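Local coordinates for protein ubiquitin conjugating enzyme (Agrocybe aegerita, PDB 3WE5) that probably acts as an E2 enzyme, carrying activated ubiquitin as a thioester and handing it on toward substrates, at residues Tyr73-Arg78 and Pro88-Val93; His105-Gly110 and Asp151-Thr156. All blocks are in the same frame, centred on the assembly; numbering follows the deposited sequence.

The two interactions lie within one ubiquitin-conjugating domain, in series along the chain, with centres about 14 Å apart. Interaction 1 is near the middle of the chain's fold, pairing strands 72-78 and 89-92 at one side of the four-stranded antiparallel sheet. Interaction 2 is at the surface, where the loop between strand 89-92 and helix 127-140 meets helix 150-156. The join is direct: Phe92 N lies 2.8 Å from Gly110 O, a probable hydrogen bond, and the side chains of Phe92 and Val106 touch. The last strand thus touches a loop that in E2 enzymes leads toward the active site, while interaction 2 packs the same loop against helix 150-156.

Interaction 1: residues Tyr73-Arg78 and Pro88-Val93; sequences YTLQFR and PAVQFV
Leu75 faces Phe92, Gln76 faces Gln91, Phe77 faces Val90 and Arg78 faces Ala89, the register of an antiparallel beta hairpin in the E2 sheet. The two strand segments run at 163° to each other. Gln76 with Gln91 and Arg78 with Ala89 are hydrogen-bonded pairs, each joined by two reciprocal N-H to O bonds, and Val93 N adds a fifth to Thr74 O at 2.9 Å. Between these lie CA-H...O contacts, such as Val90 CA to Gln76 O at 3.3 Å.

Polar side chains gather on the face bearing Gln76, Arg78 and Gln91. Arg78 NH2 donates to Gln91 OE1 over 2.9 Å, meeting it tilted from both the guanidinium and carbonyl planes. Gln91 CG sits between the backbone N and the carbonyl carbon (chi1 64°), and the extended chain beyond it brings OE1 to Arg78. A water in the guanidinium plane accepts from Gln76 NE2 and Arg78 NE and donates to Ala89 O, tying both strands together through three bonds. With leucine in place of Gln91, Arg78 NH2 would probably lose its acceptor on strand 89-92, although the salt bridge from Arg78 NH1 to Asp159 would remain.

Apolar groups fill the other face. Leu75 CD1 stands over the centre of the Phe92 ring, 3.9 Å from its centroid, and touches Val90 CG1 at 3.6 Å. Val90 CG1 lies over one face of the Phe77 ring, a second CH-pi contact, while Pro88 CB comes to that ring's edge, 4.0 Å from Phe77 CD2.

Strand 55-61 bonds to the other side of strand 72-78, through Trp56, Phe58 and Ile60, and helix 127-140 packs against Leu75 and Phe77.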
loop_
_atom_site.group_PDB
_atom_site.type_symbol
_atom_site.label_atom_id
_atom_site.label_comp_id
_atom_site.label_asym_id
_atom_site.label_seq_id
_atom_site.Cartn_x
_atom_site.Cartn_y
_atom_site.Cartn_z
ATOM N N TYR A 73 -11.859 -5.035 16.486
ATOM C CA TYR A 73 -10.412 -4.895 16.576
ATOM C C TYR A 73 -10.097 -3.992 17.729
ATOM O O TYR A 73 -10.854 -3.086 18.020
ATOM C CB TYR A 73 -9.851 -4.295 15.289
ATOM C CG TYR A 73 -10.111 -5.200 14.120
ATOM C CD1 TYR A 73 -9.235 -6.228 13.833
ATOM C CD2 TYR A 73 -11.246 -5.043 13.329
ATOM C CE1 TYR A 73 -9.457 -7.075 12.790
ATOM C CE2 TYR A 73 -11.482 -5.906 12.259
ATOM C CZ TYR A 73 -10.575 -6.920 12.007
ATOM O OH TYR A 73 -10.743 -7.808 10.956
ATOM N N THR A 74 -8.953 -4.214 18.365
ATOM C CA THR A 74 -8.571 -3.366 19.488
ATOM C C THR A 74 -7.621 -2.288 18.990
ATOM O O THR A 74 -6.627 -2.586 18.323
ATOM C CB THR A 74 -7.914 -4.217 20.581
ATOM O OG1 THR A 74 -8.897 -5.131 21.094
ATOM C CG2 THR A 74 -7.403 -3.362 21.719
ATOM N N LEU A 75 -7.953 -1.044 19.321
ATOM C CA LEU A 75 -7.201 0.144 18.874
ATOM C C LEU A 75 -6.631 0.845 20.100
ATOM O O LEU A 75 -7.358 1.144 21.050
ATOM C CB LEU A 75 -8.143 1.087 18.118
ATOM C CG LEU A 75 -7.550 2.335 17.450
ATOM C CD1 LEU A 75 -6.574 1.918 16.338
ATOM C CD2 LEU A 75 -8.674 3.227 16.877
ATOM N N GLN A 76 -5.322 1.107 20.066
ATOM C CA GLN A 76 -4.627 1.727 21.194
ATOM C C GLN A 76 -4.224 3.151 20.841
ATOM O O GLN A 76 -3.761 3.397 19.729
ATOM C CB GLN A 76 -3.384 0.888 21.499
ATOM C CG GLN A 76 -2.464 1.407 22.620
ATOM C CD GLN A 76 -1.215 0.528 22.688
ATOM O OE1 GLN A 76 -1.258 -0.563 23.238
ATOM N NE2 GLN A 76 -0.132 0.966 22.060
ATOM N N PHE A 77 -4.466 4.068 21.773
ATOM C CA PHE A 77 -3.995 5.454 21.693
ATOM C C PHE A 77 -2.938 5.655 22.757
ATOM O O PHE A 77 -3.176 5.338 23.917
ATOM C CB PHE A 77 -5.139 6.416 21.986
ATOM C CG PHE A 77 -6.125 6.511 20.873
ATOM C CD1 PHE A 77 -7.008 5.483 20.635
ATOM C CD2 PHE A 77 -6.163 7.640 20.061
ATOM C CE1 PHE A 77 -7.931 5.576 19.568
ATOM C CE2 PHE A 77 -7.050 7.736 19.036
ATOM C CZ PHE A 77 -7.929 6.701 18.769
ATOM N N ARG A 78 -1.791 6.205 22.375
ATOM C CA ARG A 78 -0.819 6.681 23.370
ATOM C C ARG A 78 -0.619 8.183 23.237
ATOM O O ARG A 78 -0.493 8.695 22.111
ATOM C CB ARG A 78 0.513 5.933 23.206
ATOM C CG ARG A 78 0.486 4.535 23.791
ATOM C CD ARG A 78 1.855 3.873 23.748
ATOM N NE ARG A 78 2.182 3.434 22.400
ATOM C CZ ARG A 78 3.355 2.920 22.050
ATOM N NH1 ARG A 78 4.331 2.811 22.948
ATOM N NH2 ARG A 78 3.557 2.526 20.803
ATOM N N PRO A 88 -1.859 11.888 18.757
ATOM C CA PRO A 88 -1.707 10.623 19.479
ATOM C C PRO A 88 -0.989 9.581 18.625
ATOM O O PRO A 88 -1.088 9.594 17.394
ATOM C CB PRO A 88 -3.160 10.185 19.723
ATOM C CG PRO A 88 -3.925 10.777 18.538
ATOM C CD PRO A 88 -3.235 12.106 18.263
ATOM N N ALA A 89 -0.275 8.659 19.284
ATOM C CA ALA A 89 0.306 7.512 18.603
ATOM C C ALA A 89 -0.770 6.438 18.609
ATOM O O ALA A 89 -1.251 6.037 19.667
ATOM C CB ALA A 89 1.520 7.036 19.338
ATOM N N VAL A 90 -1.188 6.012 17.432
ATOM C CA VAL A 90 -2.357 5.137 17.322
ATOM C C VAL A 90 -2.026 3.872 16.528
ATOM O O VAL A 90 -1.456 3.942 15.432
ATOM C CB VAL A 90 -3.506 5.903 16.623
ATOM C CG1 VAL A 90 -4.762 5.019 16.543
ATOM C CG2 VAL A 90 -3.833 7.178 17.362
ATOM N N GLN A 91 -2.374 2.706 17.078
ATOM C CA GLN A 91 -2.103 1.445 16.408
ATOM C C GLN A 91 -3.120 0.389 16.836
ATOM O O GLN A 91 -3.670 0.440 17.956
ATOM C CB GLN A 91 -0.675 0.977 16.715
ATOM C CG GLN A 91 -0.446 0.677 18.185
ATOM C CD GLN A 91 0.997 0.925 18.602
ATOM O OE1 GLN A 91 1.343 2.015 19.066
ATOM N NE2 GLN A 91 1.843 -0.085 18.442
ATOM N N PHE A 92 -3.392 -0.547 15.933
ATOM C CA PHE A 92 -4.169 -1.718 16.300
ATOM C C PHE A 92 -3.258 -2.604 17.134
ATOM O O PHE A 92 -2.047 -2.715 16.853
ATOM C CB PHE A 92 -4.695 -2.447 15.057
ATOM C CG PHE A 92 -5.818 -1.711 14.361
ATOM C CD1 PHE A 92 -7.116 -1.760 14.862
ATOM C CD2 PHE A 92 -5.569 -0.929 13.236
ATOM C CE1 PHE A 92 -8.170 -1.059 14.233
ATOM C CE2 PHE A 92 -6.616 -0.239 12.591
ATOM C CZ PHE A 92 -7.914 -0.299 13.086
ATOM N N VAL A 93 -3.846 -3.210 18.160
ATOM C CA VAL A 93 -3.141 -4.116 19.065
ATOM C C VAL A 93 -2.972 -5.500 18.444
ATOM O O VAL A 93 -3.912 -6.077 17.868
ATOM C CB VAL A 93 -3.847 -4.191 20.422
ATOM C CG1 VAL A 93 -3.185 -5.234 21.343
ATOM C CG2 VAL A 93 -3.813 -2.839 21.090
HETATM O O HOH W 1 -0.075 3.536 20.449
#

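Interaction 2: residues His105-Gly110 and Asp151-Thr156; sequences HVYSNG and DRYVRT
Asn109 and Val154 have the nearest CA atoms of the two segments, 6.4 Å apart, where a type I beta turn from Tyr107 to Gly110 meets helix 150-156 of the E2 domain. The Gly110 N to Tyr107 O bond, 2.8 Å long, closes the turn, and Gly110, its last residue, has a positive phi of 94°. No hydrogen bond joins the two segments directly, so side chains and a water carry the contact.

Tyr107 and Tyr153 form a face-to-face stack with centroids 4.2 Å apart and planes inclined by 29°. Contact is closest where Tyr153 CD2 lies over the Tyr107 ring, 3.5 Å from Tyr107 CG. Tyr153 has its CG anti to the backbone N (chi1 177°), which brings the ring across to Tyr107. The hydroxyls find partners outside the stack: Tyr107 OH bonds to Asp149 and to Arg152 of the second subunit, Tyr153 OH to His111.

Beside the rings, Val154 CG2 packs 3.6 Å from Ser108 OG and 3.8 Å from Asn109 CG. The Asn109 amide stands almost perpendicular to the Tyr153 ring, its OD1 bonded to His111 N. On its other branch, Asn109 ND2 donates to a water at 3.3 Å that in turn donates to Val154 O.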
loop_
_atom_site.group_PDB
_atom_site.type_symbol
_atom_site.label_atom_id
_atom_site.label_comp_id
_atom_site.label_asym_id
_atom_site.label_seq_id
_atom_site.Cartn_x
_atom_site.Cartn_y
_atom_site.Cartn_z
ATOM N N HIS A 105 -3.787 0.210 4.389
ATOM C CA HIS A 105 -3.168 1.252 5.189
ATOM C C HIS A 105 -2.815 0.788 6.605
ATOM O O HIS A 105 -2.399 1.601 7.439
ATOM C CB HIS A 105 -4.067 2.487 5.228
ATOM C CG HIS A 105 -4.108 3.227 3.928
ATOM N ND1 HIS A 105 -3.321 4.331 3.675
ATOM C CD2 HIS A 105 -4.805 2.994 2.790
ATOM C CE1 HIS A 105 -3.552 4.762 2.448
ATOM N NE2 HIS A 105 -4.455 3.974 1.894
ATOM N N VAL A 106 -2.948 -0.514 6.860
ATOM C CA VAL A 106 -2.629 -1.082 8.175
ATOM C C VAL A 106 -1.555 -2.149 8.089
ATOM O O VAL A 106 -1.735 -3.162 7.431
ATOM C CB VAL A 106 -3.881 -1.663 8.869
ATOM C CG1 VAL A 106 -3.511 -2.173 10.285
ATOM C CG2 VAL A 106 -4.952 -0.584 8.984
ATOM N N TYR A 107 -0.432 -1.916 8.764
ATOM C CA TYR A 107 0.670 -2.868 8.759
ATOM C C TYR A 107 0.364 -4.066 9.655
ATOM O O TYR A 107 -0.483 -3.984 10.540
ATOM C CB TYR A 107 1.967 -2.160 9.168
ATOM C CG TYR A 107 2.440 -1.217 8.088
ATOM C CD1 TYR A 107 3.080 -1.713 6.957
ATOM C CD2 TYR A 107 2.208 0.151 8.168
ATOM C CE1 TYR A 107 3.501 -0.881 5.947
ATOM C CE2 TYR A 107 2.627 0.999 7.155
ATOM C CZ TYR A 107 3.270 0.471 6.048
ATOM O OH TYR A 107 3.690 1.295 5.032
ATOM N N SER A 108 1.032 -5.189 9.419
ATOM C CA SER A 108 0.758 -6.413 10.175
ATOM C C SER A 108 1.152 -6.282 11.650
ATOM O O SER A 108 0.716 -7.073 12.491
ATOM C CB SER A 108 1.468 -7.612 9.524
ATOM O OG SER A 108 2.873 -7.415 9.531
ATOM N N ASN A 109 1.992 -5.297 11.961
ATOM C CA ASN A 109 2.355 -5.011 13.331
ATOM C C ASN A 109 1.370 -4.044 13.981
ATOM O O ASN A 109 1.575 -3.618 15.111
ATOM C CB ASN A 109 3.782 -4.461 13.425
ATOM C CG ASN A 109 3.916 -3.059 12.854
ATOM O OD1 ASN A 109 3.032 -2.564 12.150
ATOM N ND2 ASN A 109 5.047 -2.421 13.136
ATOM N N GLY A 110 0.318 -3.677 13.255
ATOM C CA GLY A 110 -0.724 -2.824 13.823
ATOM C C GLY A 110 -0.565 -1.339 13.565
ATOM O O GLY A 110 -1.503 -0.560 13.804
ATOM N N ASP A 151 6.246 -6.070 4.679
ATOM C CA ASP A 151 7.357 -6.791 5.296
ATOM C C ASP A 151 8.587 -5.900 5.521
ATOM O O ASP A 151 9.230 -5.974 6.575
ATOM C CB ASP A 151 7.701 -8.050 4.492
ATOM C CG ASP A 151 6.534 -9.013 4.407
ATOM O OD1 ASP A 151 5.718 -9.037 5.356
ATOM O OD2 ASP A 151 6.422 -9.731 3.388
ATOM N N ARG A 152 8.890 -5.052 4.540
ATOM C CA ARG A 152 9.990 -4.095 4.642
ATOM C C ARG A 152 9.816 -3.206 5.865
ATOM O O ARG A 152 10.721 -3.080 6.696
ATOM C CB ARG A 152 10.064 -3.240 3.370
ATOM C CG ARG A 152 11.244 -2.276 3.323
ATOM C CD ARG A 152 11.630 -1.915 1.883
ATOM N NE ARG A 152 10.755 -0.903 1.292
ATOM C CZ ARG A 152 9.818 -1.162 0.384
ATOM N NH1 ARG A 152 9.634 -2.405 -0.043
ATOM N NH2 ARG A 152 9.064 -0.184 -0.102
ATOM N N TYR A 153 8.634 -2.604 5.980
ATOM C CA TYR A 153 8.335 -1.729 7.106
ATOM C C TYR A 153 8.446 -2.438 8.455
ATOM O O TYR A 153 9.067 -1.922 9.384
ATOM C CB TYR A 153 6.937 -1.111 6.967
ATOM C CG TYR A 153 6.577 -0.248 8.151
ATOM C CD1 TYR A 153 7.105 1.028 8.286
ATOM C CD2 TYR A 153 5.726 -0.715 9.145
ATOM C CE1 TYR A 153 6.788 1.817 9.365
ATOM C CE2 TYR A 153 5.408 0.061 10.232
ATOM C CZ TYR A 153 5.945 1.326 10.340
ATOM O OH TYR A 153 5.631 2.112 11.426
ATOM N N VAL A 154 7.831 -3.612 8.565
ATOM C CA VAL A 154 7.658 -4.238 9.876
ATOM C C VAL A 154 8.988 -4.729 10.478
ATOM O O VAL A 154 9.171 -4.726 11.698
ATOM C CB VAL A 154 6.576 -5.339 9.823
ATOM C CG1 VAL A 154 6.606 -6.200 11.067
ATOM C CG2 VAL A 154 5.185 -4.702 9.651
ATOM N N ARG A 155 9.928 -5.108 9.616
ATOM C CA ARG A 155 11.232 -5.595 10.070
ATOM C C ARG A 155 11.997 -4.566 10.892
ATOM O O ARG A 155 12.641 -4.909 11.886
ATOM C CB ARG A 155 12.099 -6.006 8.873
ATOM C CG ARG A 155 11.732 -7.335 8.256
ATOM C CD ARG A 155 12.871 -7.873 7.396
ATOM N NE ARG A 155 12.973 -7.181 6.114
ATOM C CZ ARG A 155 12.295 -7.535 5.027
ATOM N NH1 ARG A 155 11.466 -8.575 5.072
ATOM N NH2 ARG A 155 12.443 -6.852 3.896
ATOM N N THR A 156 11.932 -3.305 10.471
ATOM C CA THR A 156 12.733 -2.247 11.084
ATOM C C THR A 156 11.886 -1.251 11.892
ATOM O O THR A 156 12.399 -0.248 12.394
ATOM C CB THR A 156 13.532 -1.484 10.005
ATOM O OG1 THR A 156 14.252 -0.398 10.601
ATOM C CG2 THR A 156 12.595 -0.938 8.951
HETATM O O HOH W 2 7.399 -4.311 14.426
#